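PDB 5D8D: D-alanine--D-alanine ligase, which catalyses the ATP-dependent joining of two D-alanine molecules into D-alanyl-D-alanine, a building block of the bacterial peptidoglycan cell wall. Local coordinates for residues V64-G69 against N270-M275; V137-V142 against A171-E176; W178-E183 against Q258-N263. All blocks are in the same frame, centred on the assembly; numbering follows the deposited sequence.

Interaction 1: V64-G69 against N270-M275; sequences VLHGRG and NTVPGM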
ATOM      1  N   VAL A  64     -10.452   2.615  14.958  1.00 38.22           N
ATOM      2  CA  VAL A  64      -9.698   3.520  15.780  1.00 37.60           C
ATOM      3  C   VAL A  64      -8.550   2.719  16.412  1.00 38.88           C
ATOM      4  O   VAL A  64      -8.109   2.984  17.537  1.00 41.60           O
ATOM      5  CB  VAL A  64     -10.727   4.203  16.697  1.00 40.85           C
ATOM      6  CG1 VAL A  64     -10.747   3.653  18.103  1.00 45.19           C
ATOM      7  CG2 VAL A  64     -10.626   5.692  16.616  1.00 39.98           C
ATOM      8  N   LEU A  65      -8.028   1.775  15.611  1.00 37.79           N
ATOM      9  CA  LEU A  65      -6.804   1.025  15.898  1.00 39.52           C
ATOM     10  C   LEU A  65      -5.635   1.822  15.364  1.00 39.13           C
ATOM     11  O   LEU A  65      -5.493   1.948  14.180  1.00 40.37           O
ATOM     12  CB  LEU A  65      -6.814  -0.316  15.151  1.00 37.95           C
ATOM     13  CG  LEU A  65      -7.826  -1.357  15.580  1.00 38.42           C
ATOM     14  CD1 LEU A  65      -8.019  -2.428  14.520  1.00 36.68           C
ATOM     15  CD2 LEU A  65      -7.377  -1.988  16.890  1.00 39.34           C
ATOM     16  N   HIS A  66      -4.771   2.323  16.228  1.00 40.18           N
ATOM     17  CA  HIS A  66      -3.618   3.055  15.775  1.00 40.29           C
ATOM     18  C   HIS A  66      -2.427   2.114  15.606  1.00 42.23           C
ATOM     19  O   HIS A  66      -2.261   1.142  16.368  1.00 39.88           O
ATOM     20  CB  HIS A  66      -3.289   4.174  16.746  1.00 38.01           C
ATOM     21  CG  HIS A  66      -4.471   4.976  17.139  1.00 35.44           C
ATOM     22  ND1 HIS A  66      -5.206   5.702  16.234  1.00 38.15           N
ATOM     23  CD2 HIS A  66      -5.080   5.138  18.328  1.00 40.57           C
ATOM     24  CE1 HIS A  66      -6.200   6.306  16.852  1.00 37.77           C
ATOM     25  NE2 HIS A  66      -6.152   5.973  18.123  1.00 40.38           N
ATOM     26  N   GLY A  67      -1.606   2.436  14.603  1.00 41.62           N
ATOM     27  CA  GLY A  67      -0.373   1.719  14.309  1.00 39.02           C
ATOM     28  C   GLY A  67      -0.557   0.372  13.610  1.00 39.55           C
ATOM     29  O   GLY A  67      -1.602   0.073  13.037  1.00 42.33           O
ATOM     30  N   ARG A  68       0.493  -0.433  13.697  1.00 41.85           N
ATOM     31  CA  ARG A  68       0.626  -1.723  13.035  1.00 42.33           C
ATOM     32  C   ARG A  68      -0.628  -2.543  13.297  1.00 41.48           C
ATOM     33  O   ARG A  68      -1.088  -2.670  14.417  1.00 38.83           O
ATOM     34  CB  ARG A  68       1.949  -2.384  13.493  1.00 50.88           C
ATOM     35  CG  ARG A  68       2.243  -3.870  13.215  1.00 63.10           C
ATOM     36  CD  ARG A  68       1.906  -4.744  14.433  1.00 79.96           C
ATOM     37  NE  ARG A  68       2.969  -5.657  14.887  1.00 83.80           N
ATOM     38  CZ  ARG A  68       3.099  -6.951  14.551  1.00102.59           C
ATOM     39  NH1 ARG A  68       2.261  -7.561  13.694  1.00 94.90           N
ATOM     40  NH2 ARG A  68       4.114  -7.653  15.071  1.00112.96           N
ATOM     41  N   GLY A  69      -1.229  -3.010  12.219  1.00 37.81           N
ATOM     42  CA  GLY A  69      -2.452  -3.791  12.281  1.00 39.60           C
ATOM     43  C   GLY A  69      -3.680  -3.004  11.873  1.00 41.26           C
ATOM     44  O   GLY A  69      -4.599  -3.556  11.298  1.00 42.02           O
ATOM     45  N   ASN A 270      -1.874  10.854   8.206  1.00 38.34           N
ATOM     46  CA  ASN A 270      -2.376   9.984   9.251  1.00 38.51           C
ATOM     47  C   ASN A 270      -3.766   9.588   8.924  1.00 38.53           C
ATOM     48  O   ASN A 270      -4.636  10.439   8.873  1.00 41.86           O
ATOM     49  CB  ASN A 270      -2.335  10.676  10.579  1.00 42.16           C
ATOM     50  CG  ASN A 270      -2.561   9.732  11.721  1.00 50.88           C
ATOM     51  OD1 ASN A 270      -3.176   8.652  11.580  1.00 50.95           O
ATOM     52  ND2 ASN A 270      -2.066  10.123  12.880  1.00 59.19           N
ATOM     53  N   THR A 271      -3.964   8.290   8.667  1.00 46.07           N
ATOM     54  CA  THR A 271      -5.273   7.718   8.263  1.00 45.16           C
ATOM     55  C   THR A 271      -6.160   7.142   9.380  1.00 41.42           C
ATOM     56  O   THR A 271      -7.324   6.823   9.105  1.00 47.75           O
ATOM     57  CB  THR A 271      -5.098   6.583   7.257  1.00 42.92           C
ATOM     58  OG1 THR A 271      -4.225   5.606   7.812  1.00 46.96           O
ATOM     59  CG2 THR A 271      -4.540   7.095   5.983  1.00 45.88           C
ATOM     60  N   VAL A 272      -5.619   6.958  10.588  1.00 41.42           N
ATOM     61  CA  VAL A 272      -6.462   6.782  11.826  1.00 41.43           C
ATOM     62  C   VAL A 272      -5.970   7.666  12.983  1.00 39.10           C
ATOM     63  O   VAL A 272      -5.160   7.260  13.810  1.00 37.64           O
ATOM     64  CB  VAL A 272      -6.792   5.268  12.163  1.00 45.12           C
ATOM     65  CG1 VAL A 272      -5.907   4.269  11.446  1.00 43.72           C
ATOM     66  CG2 VAL A 272      -6.861   4.945  13.645  1.00 49.15           C
ATOM     67  N   PRO A 273      -6.427   8.922  13.010  1.00 37.00           N
ATOM     68  CA  PRO A 273      -5.998   9.786  14.087  1.00 38.98           C
ATOM     69  C   PRO A 273      -6.616   9.444  15.434  1.00 39.21           C
ATOM     70  O   PRO A 273      -7.686   8.809  15.506  1.00 37.77           O
ATOM     71  CB  PRO A 273      -6.476  11.168  13.658  1.00 40.38           C
ATOM     72  CG  PRO A 273      -6.729  11.073  12.206  1.00 42.91           C
ATOM     73  CD  PRO A 273      -7.131   9.668  11.955  1.00 38.86           C
ATOM     74  N   GLY A 274      -5.938   9.896  16.487  1.00 35.94           N
ATOM     75  CA  GLY A 274      -6.452   9.884  17.816  1.00 36.00           C
ATOM     76  C   GLY A 274      -7.844  10.488  17.943  1.00 41.14           C
ATOM     77  O   GLY A 274      -8.235  11.421  17.209  1.00 40.94           O
ATOM     78  N   MET A 275      -8.626   9.850  18.816  1.00 40.42           N
ATOM     79  CA  MET A 275      -9.866  10.379  19.276  1.00 39.45           C
ATOM     80  C   MET A 275      -9.850  10.431  20.814  1.00 36.69           C
ATOM     81  O   MET A 275     -10.907  10.531  21.458  1.00 41.20           O
ATOM     82  CB  MET A 275     -11.010   9.559  18.673  1.00 39.02           C
ATOM     83  CG  MET A 275     -11.145   9.764  17.158  1.00 40.88           C
ATOM     84  SD  MET A 275     -11.875  11.341  16.680  1.00 40.78           S
ATOM     85  CE  MET A 275     -13.608  11.003  16.906  1.00 38.37           C
TER
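The His66 imidazole is the flat group here, and it meets residues 270-275 with its rim: the carbonyl oxygens of Val272 and Pro273 both lie near the ring plane. One face carries Val64 O, displaced toward the rim. His66 ND1 donates to Val272 O at 2.9 Å; the N-H...O angle of 135° shows a bent bond, and ND1 sits above the carbonyl plane. Beside it, His66 CE1 comes within 3.2 Å of Pro273 O. A chi1 of -47° sets CG anti to the carbonyl carbon and beside the backbone N. NE2 is hydrogen-bonded to Ser27 OG of helix 21-37; with both ring nitrogens bonded, rotation of the ring should be limited. The contact joins the loop after strand 60-63 of the N-terminal parallel sheet to the loop after strand 264-270 of the ATP-grasp part, whose last residue, Asn270, is a predicted magnesium or manganese ligand. Val272 approaches with its CG2 branch, 3.3 Å from Leu65 O and 3.8 Å from Val64 CA, whereas Val272 N donates a weak hydrogen bond to Asn270 OD1. Farther along, Val64 CG2 meets Met275 CG at 4.1 Å, the side chains crossing at about a right angle; Met275 also packs against helix 292-301.

Interaction 2: V137-V142 against A171-E176; sequences VIIKPV and AVVMAE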
ATOM      1  N   VAL A 137      19.667  17.789   9.082  1.00 88.50           N
ATOM      2  CA  VAL A 137      18.606  16.851   8.652  1.00 90.31           C
ATOM      3  C   VAL A 137      17.877  16.284   9.874  1.00 89.52           C
ATOM      4  O   VAL A 137      18.315  16.452  11.012  1.00 88.49           O
ATOM      5  CB  VAL A 137      19.134  15.670   7.771  1.00 87.23           C
ATOM      6  CG1 VAL A 137      19.943  16.186   6.590  1.00 83.03           C
ATOM      7  CG2 VAL A 137      19.937  14.669   8.595  1.00 87.92           C
ATOM      8  N   ILE A 138      16.766  15.607   9.610  1.00 87.76           N
ATOM      9  CA  ILE A 138      16.001  14.908  10.638  1.00 82.58           C
ATOM     10  C   ILE A 138      16.007  13.440  10.228  1.00 77.02           C
ATOM     11  O   ILE A 138      15.746  13.121   9.061  1.00 67.53           O
ATOM     12  CB  ILE A 138      14.562  15.477  10.813  1.00 90.42           C
ATOM     13  CG1 ILE A 138      13.739  14.606  11.769  1.00 97.90           C
ATOM     14  CG2 ILE A 138      13.812  15.612   9.490  1.00 92.31           C
ATOM     15  CD1 ILE A 138      12.467  15.262  12.265  1.00100.48           C
ATOM     16  N   ILE A 139      16.347  12.574  11.187  1.00 72.71           N
ATOM     17  CA  ILE A 139      16.369  11.107  11.014  1.00 76.45           C
ATOM     18  C   ILE A 139      15.087  10.556  11.625  1.00 78.42           C
ATOM     19  O   ILE A 139      14.839  10.767  12.817  1.00 80.79           O
ATOM     20  CB  ILE A 139      17.592  10.447  11.736  1.00 73.44           C
ATOM     21  CG1 ILE A 139      18.936  11.050  11.261  1.00 67.94           C
ATOM     22  CG2 ILE A 139      17.579   8.926  11.573  1.00 73.89           C
ATOM     23  CD1 ILE A 139      19.247  10.845   9.791  1.00 64.50           C
ATOM     24  N   LYS A 140      14.275   9.860  10.830  1.00 78.70           N
ATOM     25  CA  LYS A 140      13.010   9.300  11.335  1.00 82.61           C
ATOM     26  C   LYS A 140      12.787   7.867  10.863  1.00 77.81           C
ATOM     27  O   LYS A 140      13.212   7.519   9.759  1.00 74.64           O
ATOM     28  CB  LYS A 140      11.802  10.206  10.991  1.00 83.43           C
ATOM     29  CG  LYS A 140      11.720  10.738   9.566  1.00 82.97           C
ATOM     30  CD  LYS A 140      10.486  11.614   9.347  1.00 78.30           C
ATOM     31  CE  LYS A 140      10.623  13.000   9.961  1.00 77.27           C
ATOM     32  NZ  LYS A 140       9.502  13.898   9.539  1.00 71.89           N
ATOM     33  N   PRO A 141      12.129   7.028  11.707  1.00 79.58           N
ATOM     34  CA  PRO A 141      11.778   5.690  11.237  1.00 77.70           C
ATOM     35  C   PRO A 141      10.727   5.843  10.157  1.00 74.33           C
ATOM     36  O   PRO A 141       9.816   6.671  10.293  1.00 69.13           O
ATOM     37  CB  PRO A 141      11.192   5.003  12.476  1.00 76.67           C
ATOM     38  CG  PRO A 141      10.612   6.116  13.271  1.00 77.08           C
ATOM     39  CD  PRO A 141      11.509   7.314  13.020  1.00 79.09           C
ATOM     40  N   VAL A 142      10.890   5.068   9.093  1.00 71.09           N
ATOM     41  CA  VAL A 142      10.021   5.131   7.925  1.00 65.33           C
ATOM     42  C   VAL A 142       8.556   4.756   8.234  1.00 67.93           C
ATOM     43  O   VAL A 142       7.644   5.343   7.637  1.00 63.29           O
ATOM     44  CB  VAL A 142      10.588   4.221   6.813  1.00 60.62           C
ATOM     45  CG1 VAL A 142       9.608   4.064   5.667  1.00 55.59           C
ATOM     46  CG2 VAL A 142      11.922   4.775   6.325  1.00 62.11           C
ATOM     47  N   ALA A 171      13.803  -1.333  10.890  1.00 92.88           N
ATOM     48  CA  ALA A 171      14.981  -1.712  10.098  1.00 88.12           C
ATOM     49  C   ALA A 171      15.308  -0.631   9.058  1.00 89.21           C
ATOM     50  O   ALA A 171      16.482  -0.324   8.832  1.00 77.56           O
ATOM     51  CB  ALA A 171      14.753  -3.046   9.399  1.00 84.63           C
ATOM     52  N   VAL A 172      14.263  -0.057   8.444  1.00 96.76           N
ATOM     53  CA  VAL A 172      14.402   1.000   7.413  1.00 93.09           C
ATOM     54  C   VAL A 172      14.103   2.430   7.977  1.00 85.57           C
ATOM     55  O   VAL A 172      13.096   2.670   8.661  1.00 75.44           O
ATOM     56  CB  VAL A 172      13.620   0.637   6.105  1.00 93.50           C
ATOM     57  CG1 VAL A 172      12.138   0.352   6.364  1.00 94.85           C
ATOM     58  CG2 VAL A 172      13.817   1.707   5.030  1.00 93.39           C
ATOM     59  N   VAL A 173      15.017   3.363   7.694  1.00 83.91           N
ATOM     60  CA  VAL A 173      15.068   4.712   8.310  1.00 77.12           C
ATOM     61  C   VAL A 173      15.344   5.728   7.176  1.00 77.35           C
ATOM     62  O   VAL A 173      16.052   5.398   6.204  1.00 70.56           O
ATOM     63  CB  VAL A 173      16.164   4.751   9.418  1.00 74.04           C
ATOM     64  CG1 VAL A 173      16.436   6.156   9.920  1.00 75.00           C
ATOM     65  CG2 VAL A 173      15.791   3.847  10.593  1.00 72.24           C
ATOM     66  N   MET A 174      14.750   6.930   7.264  1.00 80.89           N
ATOM     67  CA  MET A 174      15.020   8.026   6.282  1.00 78.67           C
ATOM     68  C   MET A 174      15.635   9.255   6.935  1.00 75.18           C
ATOM     69  O   MET A 174      15.188   9.687   7.994  1.00 75.32           O
ATOM     70  CB  MET A 174      13.782   8.462   5.477  1.00 72.22           C
ATOM     71  CG  MET A 174      12.539   8.874   6.261  1.00 77.45           C
ATOM     72  SD  MET A 174      11.515  10.184   5.507  1.00 79.86           S
ATOM     73  CE  MET A 174      11.674   9.892   3.744  1.00 78.36           C
ATOM     74  N   ALA A 175      16.679   9.788   6.303  1.00 75.88           N
ATOM     75  CA  ALA A 175      17.193  11.113   6.634  1.00 75.86           C
ATOM     76  C   ALA A 175      16.513  12.105   5.693  1.00 71.87           C
ATOM     77  O   ALA A 175      16.681  12.018   4.482  1.00 75.44           O
ATOM     78  CB  ALA A 175      18.709  11.167   6.489  1.00 75.40           C
ATOM     79  N   GLU A 176      15.742  13.034   6.256  1.00 70.14           N
ATOM     80  CA  GLU A 176      15.043  14.069   5.498  1.00 71.10           C
ATOM     81  C   GLU A 176      15.734  15.430   5.756  1.00 75.36           C
ATOM     82  O   GLU A 176      16.131  15.721   6.906  1.00 67.68           O
ATOM     83  CB  GLU A 176      13.583  14.089   5.964  1.00 70.92           C
ATOM     84  CG  GLU A 176      12.613  14.983   5.188  1.00 71.95           C
ATOM     85  CD  GLU A 176      11.204  15.031   5.813  1.00 74.25           C
ATOM     86  OE1 GLU A 176      10.221  15.143   5.055  1.00 64.08           O
ATOM     87  OE2 GLU A 176      11.068  14.960   7.065  1.00 74.71           O
TER
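Glu176 O accepts Ile138 N at 2.8 Å, and Glu176 N returns an equally short bond to Ile138 O; both are nearly straight. The same reciprocal pairing joins Lys140 to Met174, which makes these two antiparallel hydrogen-bonded pairs. Between them Ile139 faces Ala175 in a non-hydrogen-bonded pair, CA to CA 4.5 Å. On the face bearing Ile138, Lys140, Met174 and Glu176, Lys140 NZ forms a salt bridge to Glu176 OE2 at 3.1 Å, meeting that oxygen on its syn side, 19° out of the carboxylate plane. Lys104 forms a salt bridge with OE1, so each carboxylate oxygen has a lysine partner. Lys140 and Met174 lie side by side, pointing the same way, their CG atoms 3.9 Å apart. The other face is apolar and tight: Ile139 CG2 touches Val173 CG1 at 3.4 Å, while Ile139 CD1, turned by chi2 (-63°), presses on Ala175 CB at 3.4 Å. Helix 159-169 covers this side and helix 100-108 the charged one. Strands 137-141 and 173-177 are the inner pair of the four-stranded antiparallel sheet in the central ATP-grasp subdomain, within the predicted ATP-binding region.

Interaction 3: W178-E183 against Q258-N263; sequences WITGRE and QDEQGN
Thr180 opens the contact with two weak bonds to Glu260: Thr180 O receives Glu260 N at 3.3 Å, and Thr180 OG1 donates to Glu260 OE1 at 3.4 Å, the side chains crossing at about a right angle. Thr180 O also takes a CA-H...O contact from Asp259 CA. Gly181 follows, forming an antiparallel non-hydrogen-bonded pair with Asp259; Gly181 CA approaches Gln258 O to 3.2 Å in a second CA-H...O contact. Arg182 then makes the regular antiparallel hydrogen-bonded pair, its N donating to Gln258 O at 3.2 Å and its O accepting Gln258 N at 2.9 Å. The Arg182 and Gln258 side chains lie side by side, pointing the same way, with guanidinium and amide planes only 15° apart; Arg182 NH2 is hydrogen-bonded to Gly226 O. Across from Gly181, the chain reverses in a type I turn from Asp259 to Gly262. Asp259 OD1 accepts Asn263 N at 2.7 Å from above the carboxylate plane, and OD2 uses its syn lone pair for Asn263 ND2. The turn connects strands 252-259 and 264-270, and strand 181-189 lies next to strand 252-259 in their four-stranded antiparallel sheet, while Ile179 packs on Trp265 and Met257 beside it.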
ATOM      1  N   TRP A 178      16.255  19.066   6.811  1.00 74.40           N
ATOM      2  CA  TRP A 178      15.555  19.901   7.807  1.00 75.60           C
ATOM      3  C   TRP A 178      15.076  21.163   7.117  1.00 68.88           C
ATOM      4  O   TRP A 178      15.793  21.719   6.311  1.00 78.43           O
ATOM      5  CB  TRP A 178      16.457  20.283   8.992  1.00 77.33           C
ATOM      6  CG  TRP A 178      15.752  21.058  10.089  1.00 84.07           C
ATOM      7  CD1 TRP A 178      15.738  22.415  10.257  1.00 89.36           C
ATOM      8  CD2 TRP A 178      14.961  20.517  11.162  1.00 99.66           C
ATOM      9  NE1 TRP A 178      14.996  22.753  11.367  1.00 94.34           N
ATOM     10  CE2 TRP A 178      14.506  21.607  11.940  1.00103.23           C
ATOM     11  CE3 TRP A 178      14.591  19.217  11.540  1.00101.40           C
ATOM     12  CZ2 TRP A 178      13.694  21.431  13.081  1.00103.49           C
ATOM     13  CZ3 TRP A 178      13.788  19.044  12.677  1.00102.83           C
ATOM     14  CH2 TRP A 178      13.352  20.147  13.433  1.00 97.97           C
ATOM     15  N   ILE A 179      13.858  21.592   7.401  1.00 67.78           N
ATOM     16  CA  ILE A 179      13.423  22.909   6.979  1.00 75.29           C
ATOM     17  C   ILE A 179      12.995  23.685   8.226  1.00 74.13           C
ATOM     18  O   ILE A 179      12.318  23.151   9.115  1.00 71.66           O
ATOM     19  CB  ILE A 179      12.372  22.863   5.841  1.00 79.08           C
ATOM     20  CG1 ILE A 179      11.024  22.349   6.352  1.00 80.30           C
ATOM     21  CG2 ILE A 179      12.944  22.097   4.628  1.00 79.33           C
ATOM     22  CD1 ILE A 179      10.213  21.549   5.349  1.00 85.03           C
ATOM     23  N   THR A 180      13.466  24.926   8.312  1.00 74.87           N
ATOM     24  CA  THR A 180      13.200  25.762   9.466  1.00 75.49           C
ATOM     25  C   THR A 180      11.850  26.412   9.251  1.00 67.67           C
ATOM     26  O   THR A 180      11.603  27.051   8.192  1.00 55.03           O
ATOM     27  CB  THR A 180      14.240  26.879   9.641  1.00 81.12           C
ATOM     28  OG1 THR A 180      14.249  27.687   8.455  1.00 88.00           O
ATOM     29  CG2 THR A 180      15.641  26.298   9.922  1.00 79.86           C
ATOM     30  N   GLY A 181      11.002  26.251  10.269  1.00 57.56           N
ATOM     31  CA  GLY A 181       9.715  26.906  10.297  1.00 56.16           C
ATOM     32  C   GLY A 181       8.786  26.383  11.368  1.00 52.24           C
ATOM     33  O   GLY A 181       9.209  25.931  12.423  1.00 58.58           O
ATOM     34  N   ARG A 182       7.502  26.445  11.061  1.00 52.26           N
ATOM     35  CA  ARG A 182       6.438  26.059  11.968  1.00 48.93           C
ATOM     36  C   ARG A 182       5.658  24.889  11.357  1.00 47.72           C
ATOM     37  O   ARG A 182       5.499  24.817  10.133  1.00 47.08           O
ATOM     38  CB  ARG A 182       5.528  27.263  12.150  1.00 48.90           C
ATOM     39  CG  ARG A 182       6.247  28.483  12.726  1.00 44.04           C
ATOM     40  CD  ARG A 182       5.285  29.627  12.933  1.00 43.04           C
ATOM     41  NE  ARG A 182       4.662  30.093  11.699  1.00 43.42           N
ATOM     42  CZ  ARG A 182       3.638  30.955  11.650  1.00 46.31           C
ATOM     43  NH1 ARG A 182       3.113  31.455  12.763  1.00 50.99           N
ATOM     44  NH2 ARG A 182       3.131  31.343  10.481  1.00 46.32           N
ATOM     45  N   GLU A 183       5.195  23.980  12.209  1.00 46.93           N
ATOM     46  CA  GLU A 183       4.514  22.765  11.788  1.00 47.10           C
ATOM     47  C   GLU A 183       3.035  22.872  12.061  1.00 47.01           C
ATOM     48  O   GLU A 183       2.638  23.339  13.121  1.00 46.89           O
ATOM     49  CB  GLU A 183       5.085  21.572  12.530  1.00 53.18           C
ATOM     50  CG  GLU A 183       4.739  20.254  11.868  1.00 62.78           C
ATOM     51  CD  GLU A 183       5.313  19.061  12.587  1.00 67.89           C
ATOM     52  OE1 GLU A 183       6.361  19.246  13.249  1.00 62.61           O
ATOM     53  OE2 GLU A 183       4.717  17.944  12.456  1.00 68.99           O
ATOM     54  N   GLN A 258       5.449  25.238   7.276  1.00 51.84           N
ATOM     55  CA  GLN A 258       5.726  26.486   6.522  1.00 48.89           C
ATOM     56  C   GLN A 258       7.141  26.969   6.802  1.00 44.23           C
ATOM     57  O   GLN A 258       7.520  27.045   7.940  1.00 47.45           O
ATOM     58  CB  GLN A 258       4.741  27.606   6.830  1.00 51.22           C
ATOM     59  CG  GLN A 258       4.783  28.754   5.789  1.00 52.89           C
ATOM     60  CD  GLN A 258       3.956  29.990   6.153  1.00 55.53           C
ATOM     61  OE1 GLN A 258       3.345  30.676   5.282  1.00 54.40           O
ATOM     62  NE2 GLN A 258       3.941  30.300   7.439  1.00 57.34           N
ATOM     63  N   ASP A 259       7.924  27.284   5.770  1.00 47.65           N
ATOM     64  CA  ASP A 259       9.329  27.720   5.978  1.00 52.20           C
ATOM     65  C   ASP A 259       9.393  29.218   6.189  1.00 54.35           C
ATOM     66  O   ASP A 259       8.404  29.943   5.958  1.00 50.56           O
ATOM     67  CB  ASP A 259      10.322  27.261   4.858  1.00 51.76           C
ATOM     68  CG  ASP A 259      10.002  27.823   3.453  1.00 54.12           C
ATOM     69  OD1 ASP A 259       9.280  28.833   3.297  1.00 52.07           O
ATOM     70  OD2 ASP A 259      10.481  27.215   2.466  1.00 56.34           O
ATOM     71  N   GLU A 260      10.563  29.692   6.598  1.00 55.93           N
ATOM     72  CA  GLU A 260      10.729  31.126   6.873  1.00 61.09           C
ATOM     73  C   GLU A 260      10.615  32.026   5.630  1.00 61.69           C
ATOM     74  O   GLU A 260      10.491  33.223   5.770  1.00 62.63           O
ATOM     75  CB  GLU A 260      12.006  31.384   7.698  1.00 60.22           C
ATOM     76  CG  GLU A 260      11.818  30.891   9.139  1.00 59.79           C
ATOM     77  CD  GLU A 260      13.058  30.913  10.006  1.00 64.17           C
ATOM     78  OE1 GLU A 260      14.178  30.904   9.467  1.00 69.17           O
ATOM     79  OE2 GLU A 260      12.901  30.891  11.246  1.00 69.82           O
ATOM     80  N   GLN A 261      10.600  31.449   4.432  1.00 61.93           N
ATOM     81  CA  GLN A 261      10.309  32.207   3.208  1.00 62.96           C
ATOM     82  C   GLN A 261       8.850  32.066   2.740  1.00 57.73           C
ATOM     83  O   GLN A 261       8.504  32.584   1.678  1.00 53.99           O
ATOM     84  CB  GLN A 261      11.279  31.801   2.076  1.00 67.97           C
ATOM     85  CG  GLN A 261      12.745  32.160   2.309  1.00 73.82           C
ATOM     86  CD  GLN A 261      13.396  31.323   3.423  1.00 89.64           C
ATOM     87  OE1 GLN A 261      13.372  30.079   3.381  1.00 95.58           O
ATOM     88  NE2 GLN A 261      13.968  31.998   4.434  1.00 87.61           N
ATOM     89  N   GLY A 262       8.010  31.346   3.503  1.00 58.02           N
ATOM     90  CA  GLY A 262       6.550  31.243   3.237  1.00 55.95           C
ATOM     91  C   GLY A 262       6.024  30.046   2.454  1.00 56.66           C
ATOM     92  O   GLY A 262       4.819  29.949   2.176  1.00 58.77           O
ATOM     93  N   ASN A 263       6.915  29.139   2.078  1.00 56.51           N
ATOM     94  CA  ASN A 263       6.526  27.952   1.324  1.00 59.94           C
ATOM     95  C   ASN A 263       6.032  26.813   2.215  1.00 55.77           C
ATOM     96  O   ASN A 263       6.547  26.585   3.325  1.00 50.83           O
ATOM     97  CB  ASN A 263       7.704  27.402   0.532  1.00 63.55           C
ATOM     98  CG  ASN A 263       8.265  28.400  -0.431  1.00 62.23           C
ATOM     99  OD1 ASN A 263       7.526  28.946  -1.244  1.00 50.35           O
ATOM    100  ND2 ASN A 263       9.581  28.644  -0.351  1.00 63.74           N
TER

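Along the chain, interactions 2 and 3 come in series, both nested inside the long loop closed by interaction 1. The first contact joins the N-terminal part to the ATP-grasp part; the other two lie wholly within the latter, each in a different four-stranded antiparallel sheet. Strand 173-177 of interaction 2 is followed, after a short link through residues 178-180, by strand 181-189 of interaction 3. Their centres are about 19 Å apart, yet they touch where Ile138 CB meets Trp178 CE3 at 3.8 Å. Interaction 1 remains separate, its centre about 21 Å from that of interaction 2 and about 27 Å from that of interaction 3. In ATP-grasp enzymes the nucleotide binds between two such sheets.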